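Local structure of BH1408 protein (Bacillus halodurans, 4E0A) at the interface of chains A and B. The protein probably transfers acetyl groups to amine substrates, as a member of the GNAT family of N-acetyltransferases. Numbering follows the deposited sequence. Chains: chain A/B, BH1408 protein.

The interface of chains A and B. Residues chain A 147-149; chain B 130-131, 150-151, 153.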
ATOM      1  N   CYS A 147       2.981  -4.925  10.987  1.00 16.09           N
ATOM      2  CA  CYS A 147       2.745  -3.833  10.047  1.00 15.81           C
ATOM      3  C   CYS A 147       4.055  -3.328   9.478  1.00 13.90           C
ATOM      4  O   CYS A 147       4.987  -2.988  10.222  1.00 15.62           O
ATOM      5  CB  CYS A 147       1.971  -2.677  10.700  1.00 17.18           C
ATOM      6  SG  CYS A 147       1.660  -1.272   9.578  1.00 25.12           S
ATOM      7  N   GLN A 148       4.130  -3.300   8.153  1.00 11.78           N
ATOM      8  CA  GLN A 148       5.303  -2.785   7.470  1.00 11.04           C
ATOM      9  C   GLN A 148       5.143  -1.286   7.240  1.00 14.24           C
ATOM     10  O   GLN A 148       6.028  -0.485   7.571  1.00 16.81           O
ATOM     11  CB  GLN A 148       5.462  -3.487   6.134  1.00 13.22           C
ATOM     12  CG  GLN A 148       6.709  -3.089   5.377  1.00 15.28           C
ATOM     13  CD  GLN A 148       6.689  -3.626   3.964  1.00 20.03           C
ATOM     14  OE1 GLN A 148       6.254  -2.945   3.031  1.00 21.44           O
ATOM     15  NE2 GLN A 148       7.134  -4.861   3.800  1.00 15.40           N
ATOM     16  N   LYS A 149       4.014  -0.918   6.646  1.00 11.67           N
ATOM     17  CA  LYS A 149       3.711   0.476   6.337  1.00  9.70           C
ATOM     18  C   LYS A 149       2.205   0.616   6.225  1.00 11.94           C
ATOM     19  O   LYS A 149       1.476  -0.378   6.112  1.00 14.64           O
ATOM     20  CB  LYS A 149       4.385   0.906   5.023  1.00  4.07           C
ATOM     21  CG  LYS A 149       4.027   0.030   3.817  1.00 14.66           C
ATOM     22  CD  LYS A 149       4.663   0.572   2.534  1.00 19.22           C
ATOM     23  CE  LYS A 149       4.606  -0.441   1.400  1.00 20.95           C
ATOM     24  NZ  LYS A 149       3.221  -0.618   0.887  1.00 20.04           N
TER
ATOM     25  N   TYR B 130       6.049   4.410   6.561  1.00 10.40           N
ATOM     26  CA  TYR B 130       6.555   3.180   7.180  1.00 14.07           C
ATOM     27  C   TYR B 130       6.242   3.139   8.667  1.00 13.89           C
ATOM     28  O   TYR B 130       6.221   4.164   9.335  1.00 11.07           O
ATOM     29  CB  TYR B 130       8.040   2.935   6.867  1.00 11.08           C
ATOM     30  CG  TYR B 130       8.173   2.386   5.472  1.00 15.61           C
ATOM     31  CD1 TYR B 130       8.012   3.211   4.370  1.00 12.39           C
ATOM     32  CD2 TYR B 130       8.365   1.023   5.252  1.00 17.75           C
ATOM     33  CE1 TYR B 130       8.082   2.703   3.079  1.00 16.14           C
ATOM     34  CE2 TYR B 130       8.439   0.508   3.969  1.00 16.03           C
ATOM     35  CZ  TYR B 130       8.302   1.356   2.888  1.00 16.52           C
ATOM     36  OH  TYR B 130       8.373   0.856   1.607  1.00 19.88           O
ATOM     37  N   ASP B 131       5.969   1.940   9.164  1.00 13.54           N
ATOM     38  CA  ASP B 131       5.462   1.751  10.517  1.00 12.77           C
ATOM     39  C   ASP B 131       6.403   2.325  11.594  1.00 11.42           C
ATOM     40  O   ASP B 131       5.943   2.809  12.627  1.00 13.85           O
ATOM     41  CB  ASP B 131       5.195   0.250  10.745  1.00 16.74           C
ATOM     42  CG  ASP B 131       4.712  -0.062  12.144  1.00 23.46           C
ATOM     43  OD1 ASP B 131       3.541   0.257  12.447  1.00 25.07           O
ATOM     44  OD2 ASP B 131       5.500  -0.641  12.939  1.00 27.83           O
ATOM     45  N   GLN B 150      -3.249  -1.124   5.616  1.00 13.42           N
ATOM     46  CA  GLN B 150      -1.838  -1.329   5.925  1.00 12.94           C
ATOM     47  C   GLN B 150      -1.271  -2.583   5.280  1.00 12.56           C
ATOM     48  O   GLN B 150      -1.979  -3.579   5.065  1.00 10.83           O
ATOM     49  CB  GLN B 150      -1.616  -1.344   7.433  1.00 15.44           C
ATOM     50  CG  GLN B 150      -2.417  -2.381   8.168  1.00 20.74           C
ATOM     51  CD  GLN B 150      -2.149  -2.347   9.665  1.00 27.07           C
ATOM     52  OE1 GLN B 150      -1.541  -3.260  10.214  1.00 29.22           O
ATOM     53  NE2 GLN B 150      -2.593  -1.288  10.326  1.00 27.46           N
ATOM     54  N   THR B 151       0.009  -2.506   4.948  1.00  6.81           N
ATOM     55  CA  THR B 151       0.732  -3.645   4.414  1.00  5.82           C
ATOM     56  C   THR B 151       1.293  -4.397   5.590  1.00 10.48           C
ATOM     57  O   THR B 151       1.980  -3.821   6.442  1.00 12.31           O
ATOM     58  CB  THR B 151       1.903  -3.198   3.530  1.00  8.37           C
ATOM     59  OG1 THR B 151       1.425  -2.362   2.470  1.00 13.63           O
ATOM     60  CG2 THR B 151       2.629  -4.418   2.939  1.00 10.88           C
ATOM     61  N   GLU B 153       3.498  -7.869   6.970  1.00  9.82           N
ATOM     62  CA  GLU B 153       4.612  -8.682   6.508  1.00  7.65           C
ATOM     63  C   GLU B 153       4.966  -9.782   7.495  1.00 11.03           C
ATOM     64  O   GLU B 153       4.813  -9.620   8.709  1.00 12.02           O
ATOM     65  CB  GLU B 153       5.856  -7.817   6.268  1.00 11.88           C
ATOM     66  CG  GLU B 153       6.337  -7.122   7.526  1.00 14.70           C
ATOM     67  CD  GLU B 153       7.469  -6.133   7.301  1.00 20.86           C
ATOM     68  OE1 GLU B 153       8.131  -6.179   6.237  1.00 18.62           O
ATOM     69  OE2 GLU B 153       7.689  -5.299   8.208  1.00 24.49           O
TER
HETATM   70  O   HOH W   1       7.774  -1.559   0.773  1.00 27.59           O
HETATM   71  O   HOH W   2       7.738  -4.292  10.554  1.00 28.52           O
HETATM   72  O   HOH W   3       5.069  -3.446  12.941  1.00 30.03           O
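The C-terminal strands 146-155 of the two chains run antiparallel and pair with each other, A:Lys149 bridging to B:Thr151, while the other edge of the chain A strand meets the end of strand 124-130 at B:Tyr130. The start of the chain A strand is thus inserted between two strands of chain B, an intercalated pairing, possibly a strand exchange, within a two-fold symmetric interface, although the structure alone does not show that this pair exists in the cell. The backbone of B:Thr151 is gripped twice: its O accepts from A:Gln148 N at 2.8 Å, and its N donates to A:Lys149 O, also at 2.8 Å. On the opposite edge B:Asp131 N reaches A:Gln148 O at 2.9 Å.

The A:Lys149 side chain runs alongside the B:Tyr130 ring, with CB 4.0 Å above the ring centre and CD 3.7 Å from CZ. Its CG sits between the backbone N and carbonyl carbon (chi1 56°), and a bend at chi4 turns NZ away from the ring to the B:Thr151 hydroxyl OG1, 3.0 Å away. With an alanine in place of A:Lys149, CB would still cover the ring centre, but the B:Thr151 hydroxyl is likely to lose its amine partner and a gap to open beside B:Tyr130 CZ.

A:Gln148 is extended in the same direction as B:Tyr130 but crosses B:Glu153 at about a right angle. Its NE2 donates almost straight (173° at H) to carboxylate OE1, with the acceptor in the amide plane but the donor well above the carboxylate plane. Water 1 links its OE1 to the tyrosine OH, which may help fix the amide's rotation. A:Cys147 O gathers two further waters: water 3 continues to B:Asp131 OD2, and water 2 lies 2.6 Å from B:Glu153 OE2.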